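PDB 4WAD: glycosyl transferase, group 1 family protein from Staphylococcus aureus, which belongs to the GT-B clan of glycosyltransferases, built around two sheet-containing domains with a cleft between them, and here holds uridine-diphosphate-N-acetylglucosamine. Local coordinates for residues A[229-234]-A[252-257]; A[259-264]-A[404-409]; A[285-290]-A[408-413]. All coordinates share one frame; numbering follows the deposited sequence.

Contact 1: residues A[229-234]-A[252-257]; sequences ICDGPG and VIHVNH. With UD1 (uridine-diphosphate-N-acetylglucosamine), chain B.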
loop_
_atom_site.group_PDB
_atom_site.type_symbol
_atom_site.label_atom_id
_atom_site.label_comp_id
_atom_site.label_asym_id
_atom_site.label_seq_id
_atom_site.Cartn_x
_atom_site.Cartn_y
_atom_site.Cartn_z
ATOM N N ILE A 229 10.177 33.142 29.156
ATOM C CA ILE A 229 8.747 33.415 29.112
ATOM C C ILE A 229 8.116 32.634 27.967
ATOM O O ILE A 229 8.454 32.847 26.801
ATOM C CB ILE A 229 8.460 34.923 28.942
ATOM C CG1 ILE A 229 8.900 35.692 30.187
ATOM C CG2 ILE A 229 6.980 35.167 28.669
ATOM C CD1 ILE A 229 8.535 37.159 30.161
ATOM N N CYS A 230 7.205 31.724 28.300
ATOM C CA CYS A 230 6.564 30.892 27.289
ATOM C C CYS A 230 5.130 31.344 27.037
ATOM O O CYS A 230 4.241 31.097 27.855
ATOM C CB CYS A 230 6.594 29.420 27.712
ATOM S SG CYS A 230 6.200 28.255 26.386
ATOM N N ASP A 231 4.913 32.011 25.906
ATOM C CA ASP A 231 3.579 32.461 25.524
ATOM C C ASP A 231 2.763 31.302 24.964
ATOM O O ASP A 231 1.751 30.906 25.543
ATOM C CB ASP A 231 3.660 33.593 24.495
ATOM C CG ASP A 231 4.158 34.894 25.096
ATOM O OD1 ASP A 231 3.370 35.570 25.789
ATOM O OD2 ASP A 231 5.336 35.241 24.871
ATOM N N GLY A 232 3.214 30.762 23.836
ATOM C CA GLY A 232 2.561 29.621 23.222
ATOM C C GLY A 232 2.490 28.432 24.157
ATOM O O GLY A 232 3.475 28.097 24.815
ATOM N N PRO A 233 1.314 27.793 24.230
ATOM C CA PRO A 233 1.116 26.634 25.105
ATOM C C PRO A 233 1.809 25.393 24.561
ATOM O O PRO A 233 2.062 24.454 25.314
ATOM C CB PRO A 233 -0.406 26.461 25.114
ATOM C CG PRO A 233 -0.847 27.011 23.802
ATOM C CD PRO A 233 0.089 28.145 23.487
ATOM N N GLY A 234 2.113 25.398 23.267
ATOM C CA GLY A 234 2.743 24.257 22.631
ATOM C C GLY A 234 4.253 24.236 22.783
ATOM O O GLY A 234 4.914 23.297 22.335
ATOM N N VAL A 252 2.987 32.012 30.388
ATOM C CA VAL A 252 1.922 32.990 30.216
ATOM C C VAL A 252 0.745 32.385 29.457
ATOM O O VAL A 252 0.824 32.154 28.247
ATOM C CB VAL A 252 2.430 34.243 29.480
ATOM C CG1 VAL A 252 1.282 35.195 29.194
ATOM C CG2 VAL A 252 3.496 34.935 30.302
ATOM N N ILE A 253 -0.340 32.117 30.178
ATOM C CA ILE A 253 -1.567 31.615 29.567
ATOM C C ILE A 253 -2.362 32.780 28.995
ATOM O O ILE A 253 -2.648 33.747 29.698
ATOM C CB ILE A 253 -2.434 30.836 30.577
ATOM C CG1 ILE A 253 -1.665 29.630 31.116
ATOM C CG2 ILE A 253 -3.737 30.378 29.933
ATOM C CD1 ILE A 253 -2.439 28.809 32.126
ATOM N N HIS A 254 -2.713 32.684 27.718
ATOM C CA HIS A 254 -3.390 33.779 27.037
ATOM C C HIS A 254 -4.900 33.578 26.970
ATOM O O HIS A 254 -5.646 34.543 26.833
ATOM C CB HIS A 254 -2.822 33.953 25.625
ATOM C CG HIS A 254 -1.453 34.565 25.594
ATOM N ND1 HIS A 254 -1.172 35.719 24.897
ATOM C CD2 HIS A 254 -0.291 34.183 26.174
ATOM C CE1 HIS A 254 0.104 36.024 25.049
ATOM N NE2 HIS A 254 0.663 35.108 25.818
ATOM N N VAL A 255 -5.350 32.333 27.079
ATOM C CA VAL A 255 -6.753 32.014 26.829
ATOM C C VAL A 255 -7.509 31.548 28.070
ATOM O O VAL A 255 -6.937 31.421 29.154
ATOM C CB VAL A 255 -6.877 30.923 25.750
ATOM C CG1 VAL A 255 -6.199 31.375 24.467
ATOM C CG2 VAL A 255 -6.262 29.622 26.244
ATOM N N ASN A 256 -8.805 31.303 27.900
ATOM C CA ASN A 256 -9.622 30.712 28.950
ATOM C C ASN A 256 -9.210 29.261 29.150
ATOM O O ASN A 256 -9.124 28.496 28.187
ATOM C CB ASN A 256 -11.110 30.804 28.597
ATOM C CG ASN A 256 -12.023 30.515 29.782
ATOM O OD1 ASN A 256 -11.658 29.794 30.712
ATOM N ND2 ASN A 256 -13.226 31.076 29.744
ATOM N N HIS A 257 -8.955 28.884 30.399
ATOM C CA HIS A 257 -8.572 27.514 30.718
ATOM C C HIS A 257 -9.795 26.613 30.857
ATOM O O HIS A 257 -9.735 25.571 31.503
ATOM C CB HIS A 257 -7.741 27.468 32.004
ATOM C CG HIS A 257 -8.516 27.809 33.241
ATOM N ND1 HIS A 257 -9.278 28.951 33.352
ATOM C CD2 HIS A 257 -8.638 27.157 34.421
ATOM C CE1 HIS A 257 -9.840 28.987 34.548
ATOM N NE2 HIS A 257 -9.469 27.911 35.216
HETATM C "C1'" UD1 B . -6.822 36.221 21.562
HETATM C "C2'" UD1 B . -6.348 36.404 23.010
HETATM C "C3'" UD1 B . -6.652 35.191 23.875
HETATM C "C4'" UD1 B . -8.097 34.761 23.689
HETATM C "C5'" UD1 B . -8.303 34.417 22.224
HETATM C "C6'" UD1 B . -9.695 33.837 21.992
HETATM C "C7'" UD1 B . -4.430 37.460 24.105
HETATM C "C8'" UD1 B . -3.064 38.047 23.911
HETATM N "N2'" UD1 B . -4.931 36.750 23.089
HETATM O "O1'" UD1 B . -5.885 35.484 20.780
HETATM O "O3'" UD1 B . -6.453 35.580 25.230
HETATM O "O4'" UD1 B . -8.410 33.649 24.537
HETATM O "O5'" UD1 B . -8.129 35.620 21.470
HETATM O "O6'" UD1 B . -10.153 34.137 20.669
HETATM O "O7'" UD1 B . -5.046 37.638 25.141
HETATM N N1 UD1 B . -6.092 40.695 12.888
HETATM C C2 UD1 B . -5.435 41.436 11.880
HETATM N N3 UD1 B . -6.013 41.615 10.686
HETATM C C4 UD1 B . -7.219 41.099 10.427
HETATM C C5 UD1 B . -7.887 40.367 11.405
HETATM C C6 UD1 B . -7.299 40.171 12.649
HETATM O O2 UD1 B . -4.305 41.926 12.098
HETATM O O4 UD1 B . -7.747 41.275 9.306
HETATM C C1B UD1 B . -5.458 40.499 14.196
HETATM C C2B UD1 B . -5.588 41.741 15.062
HETATM O "O2'" UD1 B . -4.407 42.544 14.975
HETATM C C3B UD1 B . -5.775 41.213 16.471
HETATM C C4B UD1 B . -6.224 39.772 16.301
HETATM O O4B UD1 B . -6.115 39.450 14.913
HETATM O O3B UD1 B . -4.537 41.237 17.188
HETATM C C5B UD1 B . -7.665 39.613 16.753
HETATM O O5B UD1 B . -7.700 39.210 18.118
HETATM P PA UD1 B . -7.841 37.648 18.479
HETATM O O1A UD1 B . -8.854 37.547 19.593
HETATM O O2A UD1 B . -8.072 36.908 17.184
HETATM O O3A UD1 B . -6.378 37.249 19.036
HETATM P PB UD1 B . -5.884 35.717 19.187
HETATM O O1B UD1 B . -6.920 34.803 18.580
HETATM O O2B UD1 B . -4.454 35.635 18.718
#
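Cys-230 and Val-252 are joined by a backbone hydrogen bond, from Val-252 N to Cys-230 O at 3.0 Å. It ties together strands 226-230 and 248-252, parallel neighbours in the seven-stranded sheet, where they run out at their C-terminal ends. Apolar contact flanks this bond: CG2 of Ile-229 meets CG2 of Val-252 at 3.9 Å, two beta-branched side chains well suited to a buried sheet. The other methyl, CG1 of Val-252, lies 4.0 Å from OD1 of Asp-231.

Beyond the strand ends the contact turns polar. Asp-231 carries CG beside its backbone N (chi1 -71°), which brings OD1 to the imidazole of His-254. NE2 of that ring donates to Asp-231 OD1 at 2.7 Å. The carboxylate oxygen lies almost in the imidazole plane and receives the bond on its anti lone pair, while the carboxylate itself is turned 71° from the ring. Arg-30, on helix 23-36, forms a salt bridge to the same oxygen. Farther round the ring edge, next to ND1, lies the acetamido methyl C8' of UD1.

A buried carboxylate is thus shared between a ring N-H and a guanidinium group. The sharing should compensate its charge and fix the rotation of the His-254 ring beside the ligand.

Contact 2: residues A[259-264]-A[404-409]; sequences ENFDDT and TSQYEG. With UD1 (uridine-diphosphate-N-acetylglucosamine), chain B.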
loop_
_atom_site.group_PDB
_atom_site.type_symbol
_atom_site.label_atom_id
_atom_site.label_comp_id
_atom_site.label_asym_id
_atom_site.label_seq_id
_atom_site.Cartn_x
_atom_site.Cartn_y
_atom_site.Cartn_z
ATOM N N GLU A 259 -12.707 24.346 28.830
ATOM C CA GLU A 259 -12.991 23.668 27.570
ATOM C C GLU A 259 -14.100 24.384 26.815
ATOM O O GLU A 259 -15.102 24.782 27.409
ATOM C CB GLU A 259 -13.386 22.207 27.807
ATOM C CG GLU A 259 -12.377 21.181 27.311
ATOM C CD GLU A 259 -11.838 21.487 25.926
ATOM O OE1 GLU A 259 -12.627 21.884 25.043
ATOM O OE2 GLU A 259 -10.615 21.327 25.724
ATOM N N ASN A 260 -13.914 24.554 25.510
ATOM C CA ASN A 260 -14.897 25.253 24.694
ATOM C C ASN A 260 -16.197 24.459 24.570
ATOM O O ASN A 260 -16.182 23.287 24.191
ATOM C CB ASN A 260 -14.327 25.549 23.304
ATOM C CG ASN A 260 -13.073 26.402 23.356
ATOM O OD1 ASN A 260 -12.752 26.993 24.387
ATOM N ND2 ASN A 260 -12.357 26.472 22.238
ATOM N N PHE A 261 -17.309 25.110 24.906
ATOM C CA PHE A 261 -18.649 24.537 24.779
ATOM C C PHE A 261 -18.828 23.254 25.597
ATOM O O PHE A 261 -19.516 22.323 25.172
ATOM C CB PHE A 261 -18.966 24.279 23.305
ATOM C CG PHE A 261 -18.571 25.413 22.400
ATOM C CD1 PHE A 261 -19.338 26.564 22.335
ATOM C CD2 PHE A 261 -17.423 25.332 21.627
ATOM C CE1 PHE A 261 -18.973 27.610 21.510
ATOM C CE2 PHE A 261 -17.049 26.375 20.800
ATOM C CZ PHE A 261 -17.826 27.516 20.741
ATOM N N ASP A 262 -18.217 23.220 26.778
ATOM C CA ASP A 262 -18.387 22.103 27.701
ATOM C C ASP A 262 -18.821 22.595 29.078
ATOM O O ASP A 262 -18.135 23.404 29.705
ATOM C CB ASP A 262 -17.097 21.291 27.820
ATOM C CG ASP A 262 -17.241 20.111 28.761
ATOM O OD1 ASP A 262 -18.363 19.572 28.873
ATOM O OD2 ASP A 262 -16.234 19.722 29.388
ATOM N N ASP A 263 -19.965 22.096 29.537
ATOM C CA ASP A 263 -20.529 22.494 30.823
ATOM C C ASP A 263 -20.173 21.493 31.922
ATOM O O ASP A 263 -20.798 21.476 32.984
ATOM C CB ASP A 263 -22.052 22.630 30.716
ATOM C CG ASP A 263 -22.479 23.736 29.768
ATOM O OD1 ASP A 263 -21.779 23.964 28.758
ATOM O OD2 ASP A 263 -23.524 24.372 30.026
ATOM N N THR A 264 -19.169 20.660 31.662
ATOM C CA THR A 264 -18.774 19.609 32.595
ATOM C C THR A 264 -17.978 20.173 33.768
ATOM O O THR A 264 -18.071 19.683 34.896
ATOM C CB THR A 264 -17.927 18.528 31.890
ATOM O OG1 THR A 264 -18.628 18.046 30.736
ATOM C CG2 THR A 264 -17.637 17.361 32.824
ATOM N N THR A 404 -17.935 39.351 19.421
ATOM C CA THR A 404 -18.415 38.553 20.541
ATOM C C THR A 404 -17.576 37.295 20.690
ATOM O O THR A 404 -16.755 36.978 19.828
ATOM C CB THR A 404 -19.890 38.146 20.388
ATOM O OG1 THR A 404 -20.192 37.114 21.335
ATOM C CG2 THR A 404 -20.151 37.614 18.999
ATOM N N SER A 405 -17.798 36.592 21.795
ATOM C CA SER A 405 -17.105 35.348 22.106
ATOM C C SER A 405 -17.714 34.769 23.369
ATOM O O SER A 405 -18.389 35.475 24.113
ATOM C CB SER A 405 -15.600 35.578 22.295
ATOM O OG SER A 405 -14.965 34.418 22.800
ATOM N N GLN A 406 -17.494 33.482 23.604
ATOM C CA GLN A 406 -17.846 32.892 24.887
ATOM C C GLN A 406 -16.568 32.611 25.658
ATOM O O GLN A 406 -16.607 32.233 26.827
ATOM C CB GLN A 406 -18.669 31.611 24.715
ATOM C CG GLN A 406 -20.159 31.842 24.500
ATOM C CD GLN A 406 -20.964 30.551 24.526
ATOM O OE1 GLN A 406 -20.454 29.480 24.197
ATOM N NE2 GLN A 406 -22.228 30.651 24.919
ATOM N N TYR A 407 -15.432 32.803 24.990
ATOM C CA TYR A 407 -14.131 32.517 25.585
ATOM C C TYR A 407 -13.063 33.503 25.112
ATOM O O TYR A 407 -12.786 33.604 23.916
ATOM C CB TYR A 407 -13.707 31.079 25.259
ATOM C CG TYR A 407 -14.814 30.070 25.461
ATOM C CD1 TYR A 407 -15.078 29.546 26.718
ATOM C CD2 TYR A 407 -15.610 29.657 24.399
ATOM C CE1 TYR A 407 -16.095 28.635 26.912
ATOM C CE2 TYR A 407 -16.629 28.745 24.582
ATOM C CZ TYR A 407 -16.866 28.238 25.841
ATOM O OH TYR A 407 -17.878 27.330 26.032
ATOM N N GLU A 408 -12.469 34.228 26.059
ATOM C CA GLU A 408 -11.386 35.169 25.767
ATOM C C GLU A 408 -10.400 35.254 26.929
ATOM O O GLU A 408 -10.717 34.855 28.048
ATOM C CB GLU A 408 -11.940 36.568 25.469
ATOM C CG GLU A 408 -12.579 36.731 24.099
ATOM C CD GLU A 408 -11.578 37.129 23.033
ATOM O OE1 GLU A 408 -10.459 37.549 23.393
ATOM O OE2 GLU A 408 -11.914 37.027 21.835
ATOM N N GLY A 409 -9.205 35.770 26.656
ATOM C CA GLY A 409 -8.251 36.078 27.707
ATOM C C GLY A 409 -8.532 37.486 28.189
ATOM O O GLY A 409 -8.659 37.731 29.390
HETATM C "C1'" UD1 B . -6.822 36.221 21.562
HETATM C "C2'" UD1 B . -6.348 36.404 23.010
HETATM C "C3'" UD1 B . -6.652 35.191 23.875
HETATM C "C4'" UD1 B . -8.097 34.761 23.689
HETATM C "C5'" UD1 B . -8.303 34.417 22.224
HETATM C "C6'" UD1 B . -9.695 33.837 21.992
HETATM C "C7'" UD1 B . -4.430 37.460 24.105
HETATM C "C8'" UD1 B . -3.064 38.047 23.911
HETATM N "N2'" UD1 B . -4.931 36.750 23.089
HETATM O "O1'" UD1 B . -5.885 35.484 20.780
HETATM O "O3'" UD1 B . -6.453 35.580 25.230
HETATM O "O4'" UD1 B . -8.410 33.649 24.537
HETATM O "O5'" UD1 B . -8.129 35.620 21.470
HETATM O "O6'" UD1 B . -10.153 34.137 20.669
HETATM O "O7'" UD1 B . -5.046 37.638 25.141
HETATM N N1 UD1 B . -6.092 40.695 12.888
HETATM C C2 UD1 B . -5.435 41.436 11.880
HETATM N N3 UD1 B . -6.013 41.615 10.686
HETATM C C4 UD1 B . -7.219 41.099 10.427
HETATM C C5 UD1 B . -7.887 40.367 11.405
HETATM C C6 UD1 B . -7.299 40.171 12.649
HETATM O O2 UD1 B . -4.305 41.926 12.098
HETATM O O4 UD1 B . -7.747 41.275 9.306
HETATM C C1B UD1 B . -5.458 40.499 14.196
HETATM C C2B UD1 B . -5.588 41.741 15.062
HETATM O "O2'" UD1 B . -4.407 42.544 14.975
HETATM C C3B UD1 B . -5.775 41.213 16.471
HETATM C C4B UD1 B . -6.224 39.772 16.301
HETATM O O4B UD1 B . -6.115 39.450 14.913
HETATM O O3B UD1 B . -4.537 41.237 17.188
HETATM C C5B UD1 B . -7.665 39.613 16.753
HETATM O O5B UD1 B . -7.700 39.210 18.118
HETATM P PA UD1 B . -7.841 37.648 18.479
HETATM O O1A UD1 B . -8.854 37.547 19.593
HETATM O O2A UD1 B . -8.072 36.908 17.184
HETATM O O3A UD1 B . -6.378 37.249 19.036
HETATM P PB UD1 B . -5.884 35.717 19.187
HETATM O O1B UD1 B . -6.920 34.803 18.580
HETATM O O2B UD1 B . -4.454 35.635 18.718
#
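Tyr-407 spreads its ring beneath the backbone of Asn-260, whose CA sits over one face in a CH-pi contact, 4.1 Å from the ring centroid. With CG anti to its carbonyl carbon (chi1 -46°), the tyrosine swings its ring toward Asn-260. Asn-260 OD1 lies above the same face, nearer the rim, and CB of the adjacent Gln-406 covers the opposite face, so the phenol is sandwiched. The hydroxyl end is held as well: Phe-261 N donates to Tyr-407 OH at 2.6 Å, with an N-H...O angle of 150°.

The second aromatic completes the contact. Tyr-407 presents its edge to the face of Phe-261 in a T-shaped pair, centroids 5.4 Å apart and planes at 84°, with CE2 of Tyr-407 standing 4.0 Å above the centre of the phenyl ring. Phe-261 is the third residue of a type II beta turn from Glu-259 to Asp-262; its backbone is left-handed, as expected at that position, and the residue offers both its N-H and its ring.

A tyrosine suits this place because it brings a flat face, an edge and a polar end. The contact bridges the two sheet domains of a GT-B fold, and Glu-408, next in sequence, opens the E-X7-E signature of the group 1 glycosyltransferases beside the bound nucleotide sugar.

Contact 3: residues A[285-290]-A[408-413]; sequences IVLTEA and EGQGLS. With UD1 (uridine-diphosphate-N-acetylglucosamine), chain B.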
loop_
_atom_site.group_PDB
_atom_site.type_symbol
_atom_site.label_atom_id
_atom_site.label_comp_id
_atom_site.label_asym_id
_atom_site.label_seq_id
_atom_site.Cartn_x
_atom_site.Cartn_y
_atom_site.Cartn_z
ATOM N N ILE A 285 1.420 33.083 34.529
ATOM C CA ILE A 285 0.878 34.437 34.465
ATOM C C ILE A 285 -0.388 34.479 33.612
ATOM O O ILE A 285 -0.370 34.092 32.442
ATOM C CB ILE A 285 1.917 35.443 33.905
ATOM C CG1 ILE A 285 2.928 35.841 34.983
ATOM C CG2 ILE A 285 1.238 36.702 33.395
ATOM C CD1 ILE A 285 3.999 34.811 35.247
ATOM N N VAL A 286 -1.489 34.932 34.208
ATOM C CA VAL A 286 -2.741 35.123 33.480
ATOM C C VAL A 286 -2.880 36.596 33.106
ATOM O O VAL A 286 -1.882 37.313 33.048
ATOM C CB VAL A 286 -3.960 34.654 34.301
ATOM C CG1 VAL A 286 -3.932 33.144 34.475
ATOM C CG2 VAL A 286 -3.981 35.330 35.661
ATOM N N LEU A 287 -4.102 37.052 32.853
ATOM C CA LEU A 287 -4.307 38.426 32.407
ATOM C C LEU A 287 -5.317 39.156 33.290
ATOM O O LEU A 287 -5.157 40.343 33.584
ATOM C CB LEU A 287 -4.770 38.455 30.946
ATOM C CG LEU A 287 -3.979 37.654 29.909
ATOM C CD1 LEU A 287 -4.538 36.247 29.774
ATOM C CD2 LEU A 287 -3.976 38.351 28.556
ATOM N N THR A 288 -6.357 38.441 33.703
ATOM C CA THR A 288 -7.376 39.001 34.583
ATOM C C THR A 288 -7.195 38.465 35.996
ATOM O O THR A 288 -6.821 37.305 36.180
ATOM C CB THR A 288 -8.801 38.670 34.092
ATOM O OG1 THR A 288 -9.176 37.367 34.557
ATOM C CG2 THR A 288 -8.869 38.710 32.571
ATOM N N GLU A 289 -7.456 39.308 36.992
ATOM C CA GLU A 289 -7.356 38.883 38.382
ATOM C C GLU A 289 -8.537 37.983 38.718
ATOM O O GLU A 289 -8.547 37.300 39.742
ATOM C CB GLU A 289 -7.297 40.089 39.327
ATOM C CG GLU A 289 -6.479 41.253 38.783
ATOM C CD GLU A 289 -5.449 41.765 39.776
ATOM O OE1 GLU A 289 -5.248 41.109 40.820
ATOM O OE2 GLU A 289 -4.827 42.811 39.499
ATOM N N ALA A 290 -9.532 37.991 37.838
ATOM C CA ALA A 290 -10.638 37.053 37.921
ATOM C C ALA A 290 -10.149 35.637 37.623
ATOM O O ALA A 290 -10.325 34.730 38.437
ATOM C CB ALA A 290 -11.745 37.450 36.960
ATOM N N GLU A 408 -12.469 34.228 26.059
ATOM C CA GLU A 408 -11.386 35.169 25.767
ATOM C C GLU A 408 -10.400 35.254 26.929
ATOM O O GLU A 408 -10.717 34.855 28.048
ATOM C CB GLU A 408 -11.940 36.568 25.469
ATOM C CG GLU A 408 -12.579 36.731 24.099
ATOM C CD GLU A 408 -11.578 37.129 23.033
ATOM O OE1 GLU A 408 -10.459 37.549 23.393
ATOM O OE2 GLU A 408 -11.914 37.027 21.835
ATOM N N GLY A 409 -9.205 35.770 26.656
ATOM C CA GLY A 409 -8.251 36.078 27.707
ATOM C C GLY A 409 -8.532 37.486 28.189
ATOM O O GLY A 409 -8.659 37.731 29.390
ATOM N N GLN A 410 -8.610 38.415 27.237
ATOM C CA GLN A 410 -9.272 39.699 27.461
ATOM C C GLN A 410 -9.707 40.347 26.140
ATOM O O GLN A 410 -10.488 39.747 25.398
ATOM C CB GLN A 410 -8.397 40.645 28.296
ATOM C CG GLN A 410 -6.914 40.668 27.991
ATOM C CD GLN A 410 -6.148 41.500 29.006
ATOM O OE1 GLN A 410 -6.120 41.177 30.195
ATOM N NE2 GLN A 410 -5.533 42.580 28.546
ATOM N N GLY A 411 -9.218 41.545 25.828
ATOM C CA GLY A 411 -9.849 42.324 24.773
ATOM C C GLY A 411 -9.066 42.912 23.610
ATOM O O GLY A 411 -9.674 43.558 22.758
ATOM N N LEU A 412 -7.746 42.719 23.599
ATOM C CA LEU A 412 -6.847 43.033 22.469
ATOM C C LEU A 412 -7.445 43.805 21.298
ATOM O O LEU A 412 -7.133 44.973 21.057
ATOM C CB LEU A 412 -6.277 41.742 21.872
ATOM C CG LEU A 412 -5.617 40.599 22.635
ATOM C CD1 LEU A 412 -6.597 39.916 23.586
ATOM C CD2 LEU A 412 -5.086 39.628 21.597
ATOM N N SER A 413 -8.301 43.096 20.568
ATOM C CA SER A 413 -8.859 43.555 19.304
ATOM C C SER A 413 -9.974 44.571 19.507
ATOM O O SER A 413 -10.281 45.358 18.610
ATOM C CB SER A 413 -9.372 42.355 18.500
ATOM O OG SER A 413 -9.912 42.752 17.257
HETATM C "C1'" UD1 B . -6.822 36.221 21.562
HETATM C "C2'" UD1 B . -6.348 36.404 23.010
HETATM C "C3'" UD1 B . -6.652 35.191 23.875
HETATM C "C4'" UD1 B . -8.097 34.761 23.689
HETATM C "C5'" UD1 B . -8.303 34.417 22.224
HETATM C "C6'" UD1 B . -9.695 33.837 21.992
HETATM C "C7'" UD1 B . -4.430 37.460 24.105
HETATM C "C8'" UD1 B . -3.064 38.047 23.911
HETATM N "N2'" UD1 B . -4.931 36.750 23.089
HETATM O "O1'" UD1 B . -5.885 35.484 20.780
HETATM O "O3'" UD1 B . -6.453 35.580 25.230
HETATM O "O4'" UD1 B . -8.410 33.649 24.537
HETATM O "O5'" UD1 B . -8.129 35.620 21.470
HETATM O "O6'" UD1 B . -10.153 34.137 20.669
HETATM O "O7'" UD1 B . -5.046 37.638 25.141
HETATM N N1 UD1 B . -6.092 40.695 12.888
HETATM C C2 UD1 B . -5.435 41.436 11.880
HETATM N N3 UD1 B . -6.013 41.615 10.686
HETATM C C4 UD1 B . -7.219 41.099 10.427
HETATM C C5 UD1 B . -7.887 40.367 11.405
HETATM C C6 UD1 B . -7.299 40.171 12.649
HETATM O O2 UD1 B . -4.305 41.926 12.098
HETATM O O4 UD1 B . -7.747 41.275 9.306
HETATM C C1B UD1 B . -5.458 40.499 14.196
HETATM C C2B UD1 B . -5.588 41.741 15.062
HETATM O "O2'" UD1 B . -4.407 42.544 14.975
HETATM C C3B UD1 B . -5.775 41.213 16.471
HETATM C C4B UD1 B . -6.224 39.772 16.301
HETATM O O4B UD1 B . -6.115 39.450 14.913
HETATM O O3B UD1 B . -4.537 41.237 17.188
HETATM C C5B UD1 B . -7.665 39.613 16.753
HETATM O O5B UD1 B . -7.700 39.210 18.118
HETATM P PA UD1 B . -7.841 37.648 18.479
HETATM O O1A UD1 B . -8.854 37.547 19.593
HETATM O O2A UD1 B . -8.072 36.908 17.184
HETATM O O3A UD1 B . -6.378 37.249 19.036
HETATM P PB UD1 B . -5.884 35.717 19.187
HETATM O O1B UD1 B . -6.920 34.803 18.580
HETATM O O2B UD1 B . -4.454 35.635 18.718
#
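Leu-287 and Thr-288 meet Gly-409 and Gln-410 in a van der Waals contact beside the bound ligand, where the two domains meet; no hydrogen bond crosses it. Leu-287 does most of the touching. Its CD2 rests 3.8 Å from Gln-410 CG, the two side chains crossing at a slant, and its CB lies near the amide oxygen OE1 of the glutamine. The Gln-410 chain is extended beyond CG (chi2 -172°), which carries its amide past the leucine to Ser-308, whose OG is hydrogen-bonded by NE2. Glutamine therefore serves twice, with methylenes for the leucine and a polar end for a partner beyond it.

Thr-288 divides its two branches in the same way. Its methyl CG2 approaches Gly-409 O, whereas OG1 caps Gln-291 N as the N-cap of helix 289-296. Gly-409, having no side chain, can bring its backbone close to the sugar, with its N 3.1 Å from UD1 O4'. Leu-287 CD2 also reaches the ligand, 3.6 Å from the acetamido oxygen O7', and Leu-412 packs against that same acetamido group.

On one side, then, stands the turn from strand 284-286 into helix 289-296; on the other is the loop leading into helix 412-419, with Tyr-431 and Asn-309 from neighbouring loops packed beside Thr-288 and Leu-287, respectively.

All three contacts border the bound UD1. Contact 1 lies within the seven-stranded sheet domain, whereas contacts 2 and 3 join that domain to the other one through a single loop, sharing Glu-408 and Gly-409, with centres about 13 Å apart. Contacts 1 and 3 are the nearest pair, their centres about 11 Å apart: a probable backbone hydrogen bond links Ile-253 N to Ile-285 O at 3.0 Å, and Leu-287 CD1 packs on His-254 O. The centres of contacts 1 and 2 are about 16 Å apart, yet Asn-256 ND2 reaches Tyr-407 CD1 at 3.9 Å. Together they frame the N-acetylglucosamine end of the ligand from both domains.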